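Long-range contact in beta-galactosidase (Geobacillus stearothermophilus, PDB 4OIF), which probably hydrolyses terminal non-reducing beta-D-galactose residues of beta-D-galactosides, as a zinc-containing, trimeric member of glycoside hydrolase family 42: residues D284-D292 against W330-M341. Numbering follows the deposited sequence.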
loop_
_atom_site.group_PDB
_atom_site.type_symbol
_atom_site.label_atom_id
_atom_site.label_comp_id
_atom_site.label_asym_id
_atom_site.label_seq_id
_atom_site.Cartn_x
_atom_site.Cartn_y
_atom_site.Cartn_z
ATOM N N ASP A 284 14.226 25.606 -1.602
ATOM C CA ASP A 284 14.210 24.851 -2.847
ATOM C C ASP A 284 12.799 24.578 -3.319
ATOM O O ASP A 284 12.069 23.816 -2.688
ATOM C CB ASP A 284 14.946 23.528 -2.668
ATOM C CG ASP A 284 16.292 23.706 -2.032
ATOM O OD1 ASP A 284 16.868 24.809 -2.171
ATOM O OD2 ASP A 284 16.770 22.744 -1.397
ATOM N N ALA A 285 12.423 25.184 -4.435
ATOM C CA ALA A 285 11.053 25.095 -4.916
ATOM C C ALA A 285 10.935 24.171 -6.117
ATOM O O ALA A 285 11.590 24.383 -7.137
ATOM C CB ALA A 285 10.532 26.478 -5.266
ATOM N N TYR A 286 10.102 23.143 -5.997
ATOM C CA TYR A 286 9.793 22.298 -7.148
ATOM C C TYR A 286 8.279 22.104 -7.305
ATOM O O TYR A 286 7.750 21.037 -7.033
ATOM C CB TYR A 286 10.532 20.964 -7.015
ATOM C CG TYR A 286 12.036 21.160 -6.897
ATOM C CD1 TYR A 286 12.810 21.413 -8.024
ATOM C CD2 TYR A 286 12.674 21.139 -5.656
ATOM C CE1 TYR A 286 14.184 21.613 -7.931
ATOM C CE2 TYR A 286 14.050 21.344 -5.549
ATOM C CZ TYR A 286 14.796 21.578 -6.695
ATOM O OH TYR A 286 16.155 21.777 -6.615
ATOM N N PRO A 287 7.565 23.159 -7.729
ATOM C CA PRO A 287 6.128 22.998 -7.961
ATOM C C PRO A 287 5.866 22.094 -9.157
ATOM O O PRO A 287 6.630 22.144 -10.122
ATOM C CB PRO A 287 5.649 24.429 -8.245
ATOM C CG PRO A 287 6.737 25.314 -7.752
ATOM C CD PRO A 287 7.998 24.546 -7.970
ATOM N N ALA A 288 4.810 21.288 -9.099
ATOM C CA ALA A 288 4.505 20.387 -10.196
ATOM C C ALA A 288 3.680 21.105 -11.260
ATOM O O ALA A 288 2.490 20.823 -11.436
ATOM C CB ALA A 288 3.782 19.162 -9.688
ATOM N N TRP A 289 4.328 22.035 -11.966
ATOM C CA TRP A 289 3.651 22.863 -12.963
ATOM C C TRP A 289 3.031 22.026 -14.074
ATOM O O TRP A 289 3.639 21.083 -14.569
ATOM C CB TRP A 289 4.611 23.884 -13.586
ATOM C CG TRP A 289 5.218 24.888 -12.623
ATOM C CD1 TRP A 289 6.542 25.004 -12.279
ATOM C CD2 TRP A 289 4.529 25.917 -11.899
ATOM N NE1 TRP A 289 6.715 26.043 -11.389
ATOM C CE2 TRP A 289 5.499 26.618 -11.140
ATOM C CE3 TRP A 289 3.191 26.319 -11.823
ATOM C CZ2 TRP A 289 5.167 27.687 -10.310
ATOM C CZ3 TRP A 289 2.862 27.385 -10.998
ATOM C CH2 TRP A 289 3.847 28.056 -10.251
ATOM N N HIS A 290 1.806 22.397 -14.437
ATOM C CA HIS A 290 1.061 21.800 -15.536
ATOM C C HIS A 290 0.561 20.400 -15.206
ATOM O O HIS A 290 0.286 19.610 -16.109
ATOM C CB HIS A 290 1.910 21.773 -16.813
ATOM C CG HIS A 290 2.631 23.057 -17.085
ATOM N ND1 HIS A 290 1.973 24.254 -17.270
ATOM C CD2 HIS A 290 3.951 23.327 -17.208
ATOM C CE1 HIS A 290 2.860 25.208 -17.492
ATOM N NE2 HIS A 290 4.066 24.671 -17.460
ATOM N N ASN A 291 0.427 20.107 -13.914
ATOM C CA ASN A 291 -0.226 18.877 -13.466
ATOM C C ASN A 291 -1.686 18.874 -13.893
ATOM O O ASN A 291 -2.220 19.901 -14.305
ATOM C CB ASN A 291 -0.113 18.693 -11.941
ATOM C CG ASN A 291 -0.901 19.744 -11.140
ATOM O OD1 ASN A 291 -2.130 19.687 -11.044
ATOM N ND2 ASN A 291 -0.178 20.674 -10.517
ATOM N N ASP A 292 -2.334 17.721 -13.793
ATOM C CA ASP A 292 -3.699 17.608 -14.290
ATOM C C ASP A 292 -4.734 17.612 -13.179
ATOM O O ASP A 292 -5.850 17.148 -13.383
ATOM C CB ASP A 292 -3.861 16.339 -15.152
ATOM C CG ASP A 292 -3.688 15.049 -14.362
ATOM O OD1 ASP A 292 -3.232 15.107 -13.191
ATOM O OD2 ASP A 292 -3.987 13.970 -14.936
ATOM N N TRP A 330 12.304 13.127 -9.949
ATOM C CA TRP A 330 11.778 12.289 -8.876
ATOM C C TRP A 330 10.272 12.375 -8.712
ATOM O O TRP A 330 9.729 11.786 -7.782
ATOM C CB TRP A 330 12.445 12.666 -7.556
ATOM C CG TRP A 330 12.362 14.133 -7.254
ATOM C CD1 TRP A 330 13.161 15.128 -7.764
ATOM C CD2 TRP A 330 11.424 14.779 -6.385
ATOM N NE1 TRP A 330 12.776 16.348 -7.261
ATOM C CE2 TRP A 330 11.716 16.163 -6.409
ATOM C CE3 TRP A 330 10.371 14.324 -5.583
ATOM C CZ2 TRP A 330 10.994 17.089 -5.663
ATOM C CZ3 TRP A 330 9.655 15.249 -4.838
ATOM C CH2 TRP A 330 9.965 16.615 -4.889
ATOM N N HIS A 331 9.610 13.111 -9.603
ATOM C CA HIS A 331 8.150 13.232 -9.581
ATOM C C HIS A 331 7.500 12.062 -10.313
ATOM O O HIS A 331 8.131 11.458 -11.174
ATOM C CB HIS A 331 7.704 14.558 -10.204
ATOM C CG HIS A 331 7.717 15.711 -9.247
ATOM N ND1 HIS A 331 7.167 16.938 -9.552
ATOM C CD2 HIS A 331 8.207 15.821 -7.988
ATOM C CE1 HIS A 331 7.321 17.755 -8.526
ATOM N NE2 HIS A 331 7.951 17.102 -7.565
ATOM N N LYS A 332 6.252 11.744 -9.960
ATOM C CA LYS A 332 5.519 10.646 -10.593
ATOM C C LYS A 332 5.332 10.900 -12.081
ATOM O O LYS A 332 5.267 9.969 -12.887
ATOM C CB LYS A 332 4.158 10.445 -9.929
ATOM C CG LYS A 332 4.230 9.787 -8.568
ATOM C CD LYS A 332 2.864 9.284 -8.103
ATOM C CE LYS A 332 1.874 10.422 -7.860
ATOM N NZ LYS A 332 2.269 11.336 -6.743
ATOM N N VAL A 333 5.231 12.178 -12.428
ATOM C CA VAL A 333 5.145 12.619 -13.814
ATOM C C VAL A 333 6.082 13.793 -13.962
ATOM O O VAL A 333 5.780 14.883 -13.480
ATOM C CB VAL A 333 3.717 13.059 -14.216
ATOM C CG1 VAL A 333 3.703 13.553 -15.659
ATOM C CG2 VAL A 333 2.711 11.929 -14.007
ATOM N N ASN A 334 7.218 13.579 -14.618
ATOM C CA ASN A 334 8.220 14.633 -14.739
ATOM C C ASN A 334 7.996 15.532 -15.947
ATOM O O ASN A 334 8.746 15.501 -16.912
ATOM C CB ASN A 334 9.617 14.021 -14.774
ATOM C CG ASN A 334 9.945 13.297 -13.485
ATOM O OD1 ASN A 334 10.067 13.917 -12.428
ATOM N ND2 ASN A 334 10.057 11.974 -13.559
ATOM N N LYS A 335 6.948 16.337 -15.868
ATOM C CA LYS A 335 6.598 17.258 -16.933
ATOM C C LYS A 335 7.435 18.529 -16.808
ATOM O O LYS A 335 7.642 19.044 -15.705
ATOM C CB LYS A 335 5.107 17.580 -16.878
ATOM C CG LYS A 335 4.501 18.139 -18.145
ATOM C CD LYS A 335 2.998 18.295 -17.964
ATOM C CE LYS A 335 2.334 18.869 -19.182
ATOM N NZ LYS A 335 0.905 19.101 -18.870
ATOM N N ALA A 336 7.918 19.020 -17.945
ATOM C CA ALA A 336 8.704 20.243 -17.990
ATOM C C ALA A 336 7.822 21.480 -18.082
ATOM O O ALA A 336 6.683 21.423 -18.563
ATOM C CB ALA A 336 9.676 20.205 -19.164
ATOM N N LYS A 337 8.366 22.596 -17.606
ATOM C CA LYS A 337 7.737 23.896 -17.755
ATOM C C LYS A 337 7.458 24.216 -19.222
ATOM O O LYS A 337 8.318 24.025 -20.089
ATOM C CB LYS A 337 8.622 24.985 -17.151
ATOM C CG LYS A 337 8.692 24.969 -15.640
ATOM C CD LYS A 337 9.776 25.914 -15.141
ATOM C CE LYS A 337 9.586 26.243 -13.667
ATOM N NZ LYS A 337 10.766 26.940 -13.094
ATOM N N ARG A 338 6.250 24.696 -19.494
ATOM C CA ARG A 338 5.892 25.198 -20.817
ATOM C C ARG A 338 6.611 26.507 -21.071
ATOM O O ARG A 338 6.953 27.200 -20.121
ATOM C CB ARG A 338 4.377 25.391 -20.934
ATOM C CG ARG A 338 3.678 24.216 -21.565
ATOM C CD ARG A 338 3.898 22.949 -20.761
ATOM N NE ARG A 338 3.357 21.801 -21.468
ATOM C CZ ARG A 338 4.040 20.703 -21.756
ATOM N NH1 ARG A 338 5.301 20.574 -21.369
ATOM N NH2 ARG A 338 3.440 19.724 -22.417
ATOM N N PRO A 339 6.848 26.848 -22.351
ATOM C CA PRO A 339 7.460 28.140 -22.697
ATOM C C PRO A 339 6.812 29.276 -21.914
ATOM O O PRO A 339 5.583 29.298 -21.812
ATOM C CB PRO A 339 7.169 28.277 -24.191
ATOM C CG PRO A 339 7.104 26.855 -24.682
ATOM C CD PRO A 339 6.518 26.051 -23.549
ATOM N N GLY A 340 7.615 30.166 -21.338
ATOM C CA GLY A 340 7.094 31.287 -20.581
ATOM C C GLY A 340 6.903 31.029 -19.090
ATOM O O GLY A 340 6.953 31.961 -18.278
ATOM N N MET A 341 6.688 29.769 -18.724
ATOM C CA MET A 341 6.376 29.440 -17.344
ATOM C C MET A 341 7.596 29.620 -16.442
ATOM O O MET A 341 7.466 29.983 -15.263
ATOM C CB MET A 341 5.839 28.011 -17.247
ATOM C CG MET A 341 5.683 27.500 -15.824
ATOM S SD MET A 341 4.582 28.509 -14.815
ATOM C CE MET A 341 3.065 28.304 -15.705
HETATM O O HOH W 1 7.664 18.754 -5.149
HETATM O O HOH W 2 9.510 26.677 -10.548
HETATM O O HOH W 3 6.685 21.296 -14.566
#
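Trp289 and His290 pack against Lys337, Arg338 and Met341 where two loops of the TIM barrel, those following strands 282-284 and 319-322, run side by side. This is the tight end. Met341 SD sits over one face of the Trp289 indole, 4.1 Å from the centroid of its six-membered ring, a Met-aromatic contact; Pro287 CB covers the opposite face. Bends at chi2 (59°) and chi3 (63°) fold Met341 back, bringing CE to 3.6 Å from His290 CE1. The imidazole of His290 is itself sandwiched, Trp289 CB on one face and Arg338 CD on the other in a CH-pi contact, while Arg338 carries its guanidinium on to Asp533 of the second subunit. Alongside, the extended chain of Lys335 delivers NZ to His290 O (2.9 Å), in the carbonyl plane and on a lone pair; NZ also forms a salt bridge with Asp539 of that subunit. A methionine in place of Lys335 would probably leave both His290 O and that aspartate without their mate. Toward the predicted active site the packing thins: Tyr286, whose OH bonds the probable nucleophile Glu322, comes nearest Trp330 with its CB, 4.1 Å from CZ2. Here a water helps to bridge the loops, donating to Tyr286 O and lying in the ring plane of His331, 2.9 Å from its NE2.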